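Local coordinates for protein beta-fructofuranosidase (Bifidobacterium adolescentis, PDB 6NOB) that probably acts as a family 32 glycoside hydrolase that releases terminal fructose from beta-fructofuranosides such as sucrose, at residues E359-A364 and G418-V423. Residues are numbered along the deposited sequence; the frame is centred on the assembly and turned at random.
Sequences EGPVLA and GPKLDV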
loop_
_atom_site.group_PDB
_atom_site.type_symbol
_atom_site.label_atom_id
_atom_site.label_comp_id
_atom_site.label_asym_id
_atom_site.label_seq_id
_atom_site.Cartn_x
_atom_site.Cartn_y
_atom_site.Cartn_z
ATOM N N GLU A 359 22.764 5.623 -13.304
ATOM C CA GLU A 359 23.717 4.535 -13.131
ATOM C C GLU A 359 23.407 3.318 -13.994
ATOM O O GLU A 359 24.113 2.309 -13.890
ATOM C CB GLU A 359 23.773 4.116 -11.657
ATOM C CG GLU A 359 24.146 5.234 -10.694
ATOM C CD GLU A 359 25.643 5.326 -10.458
ATOM O OE1 GLU A 359 26.099 6.332 -9.879
ATOM O OE2 GLU A 359 26.367 4.387 -10.855
ATOM N N GLY A 360 22.380 3.379 -14.837
ATOM C CA GLY A 360 21.978 2.238 -15.623
ATOM C C GLY A 360 20.944 1.399 -14.901
ATOM O O GLY A 360 20.609 1.651 -13.738
ATOM N N PRO A 361 20.405 0.387 -15.582
ATOM C CA PRO A 361 19.445 -0.519 -14.931
ATOM C C PRO A 361 20.159 -1.483 -13.996
ATOM O O PRO A 361 20.970 -2.304 -14.430
ATOM C CB PRO A 361 18.797 -1.252 -16.111
ATOM C CG PRO A 361 19.846 -1.229 -17.177
ATOM C CD PRO A 361 20.566 0.090 -17.016
ATOM N N VAL A 362 19.854 -1.379 -12.700
ATOM C CA VAL A 362 20.417 -2.320 -11.737
ATOM C C VAL A 362 19.791 -3.699 -11.912
ATOM O O VAL A 362 20.406 -4.717 -11.573
ATOM C CB VAL A 362 20.237 -1.789 -10.299
ATOM C CG1 VAL A 362 18.772 -1.814 -9.894
ATOM C CG2 VAL A 362 21.082 -2.584 -9.315
ATOM N N LEU A 363 18.577 -3.758 -12.459
ATOM C CA LEU A 363 17.858 -5.012 -12.623
ATOM C C LEU A 363 16.901 -4.900 -13.800
ATOM O O LEU A 363 16.217 -3.887 -13.961
ATOM C CB LEU A 363 17.081 -5.380 -11.351
ATOM C CG LEU A 363 16.253 -6.665 -11.411
ATOM C CD1 LEU A 363 17.165 -7.876 -11.511
ATOM C CD2 LEU A 363 15.330 -6.785 -10.205
ATOM N N ALA A 364 16.869 -5.944 -14.623
ATOM C CA ALA A 364 15.871 -6.095 -15.673
ATOM C C ALA A 364 15.328 -7.513 -15.600
ATOM O O ALA A 364 16.101 -8.469 -15.477
ATOM C CB ALA A 364 16.460 -5.811 -17.060
ATOM N N GLY A 418 28.043 -0.065 -14.605
ATOM C CA GLY A 418 27.383 0.334 -13.385
ATOM C C GLY A 418 27.038 -0.823 -12.469
ATOM O O GLY A 418 27.344 -1.986 -12.747
ATOM N N PRO A 419 26.386 -0.516 -11.347
ATOM C CA PRO A 419 26.016 -1.571 -10.391
ATOM C C PRO A 419 24.921 -2.461 -10.962
ATOM O O PRO A 419 23.940 -1.978 -11.529
ATOM C CB PRO A 419 25.526 -0.791 -9.164
ATOM C CG PRO A 419 25.970 0.636 -9.389
ATOM C CD PRO A 419 25.994 0.818 -10.870
ATOM N N LYS A 420 25.102 -3.768 -10.805
ATOM C CA LYS A 420 24.156 -4.764 -11.282
ATOM C C LYS A 420 23.876 -5.761 -10.170
ATOM O O LYS A 420 24.794 -6.198 -9.470
ATOM C CB LYS A 420 24.693 -5.503 -12.516
ATOM C CG LYS A 420 25.136 -4.594 -13.655
ATOM C CD LYS A 420 23.953 -3.917 -14.340
ATOM C CE LYS A 420 24.423 -2.979 -15.448
ATOM N NZ LYS A 420 23.332 -2.097 -15.939
ATOM N N LEU A 421 22.606 -6.119 -10.007
ATOM C CA LEU A 421 22.231 -7.161 -9.059
ATOM C C LEU A 421 22.414 -8.521 -9.724
ATOM O O LEU A 421 21.690 -8.865 -10.662
ATOM C CB LEU A 421 20.794 -6.976 -8.586
ATOM C CG LEU A 421 20.264 -8.135 -7.739
ATOM C CD1 LEU A 421 21.045 -8.256 -6.436
ATOM C CD2 LEU A 421 18.776 -7.979 -7.467
ATOM N N ASP A 422 23.387 -9.291 -9.244
ATOM C CA ASP A 422 23.586 -10.665 -9.697
ATOM C C ASP A 422 22.534 -11.529 -9.010
ATOM O O ASP A 422 22.696 -11.923 -7.853
ATOM C CB ASP A 422 25.002 -11.134 -9.380
ATOM C CG ASP A 422 25.285 -12.537 -9.889
ATOM O OD1 ASP A 422 24.475 -13.067 -10.678
ATOM O OD2 ASP A 422 26.322 -13.113 -9.494
ATOM N N VAL A 423 21.447 -11.822 -9.723
ATOM C CA VAL A 423 20.321 -12.537 -9.129
ATOM C C VAL A 423 20.715 -13.984 -8.872
ATOM O O VAL A 423 21.094 -14.713 -9.795
ATOM C CB VAL A 423 19.082 -12.460 -10.029
ATOM C CG1 VAL A 423 17.912 -13.179 -9.371
ATOM C CG2 VAL A 423 18.726 -11.009 -10.331
HETATM O O HOH W 1 23.325 -0.322 -13.701
#
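Lys-420 lays its side chain alongside the ring of Pro-361, the two pointing the same way, with NZ 3.7 Å from Pro-361 CD. Its CB starts out away from segment 359-364, but a bend at chi2 (-71°) turns CD back, and the extended remainder delivers NZ to Pro-361 O at 2.8 Å. The ammonium comes in from above the carbonyl plane, 37° out of it. A water then accepts from NZ and donates to both Glu-359 O and Pro-419 O, so it ties three groups from the two segments together. Further along, Leu-421 N donates to Val-362 O at 3.0 Å. Val-362 CA lies 3.5 Å from Pro-419 O in a CA-H...O contact. At one end the side chain of Glu-359 crosses that of Pro-419 at about a right angle, with Glu-359 OE2 3.6 Å from Pro-419 CD, while OE1 is held by Ser-345 and Arg-357. At the other, Leu-363 CD1 meets Val-423 CG2 at 3.7 Å, also crosswise. The contact joins neighbouring blades of the five-bladed beta-propeller expected of this family: strand 357-365 turns a corner at Val-362, and its part 359-361 runs at 31° to 418-423, roughly parallel. An alanine in place of Lys-420 would probably leave Pro-361 O without its charged donor and the bridging water less firmly held. Chemically, Pro-361 O and the water oxygen meet the ammonium directly, the water passes on to the other two carbonyls, and this polar surrounding would be expected to suit the charge.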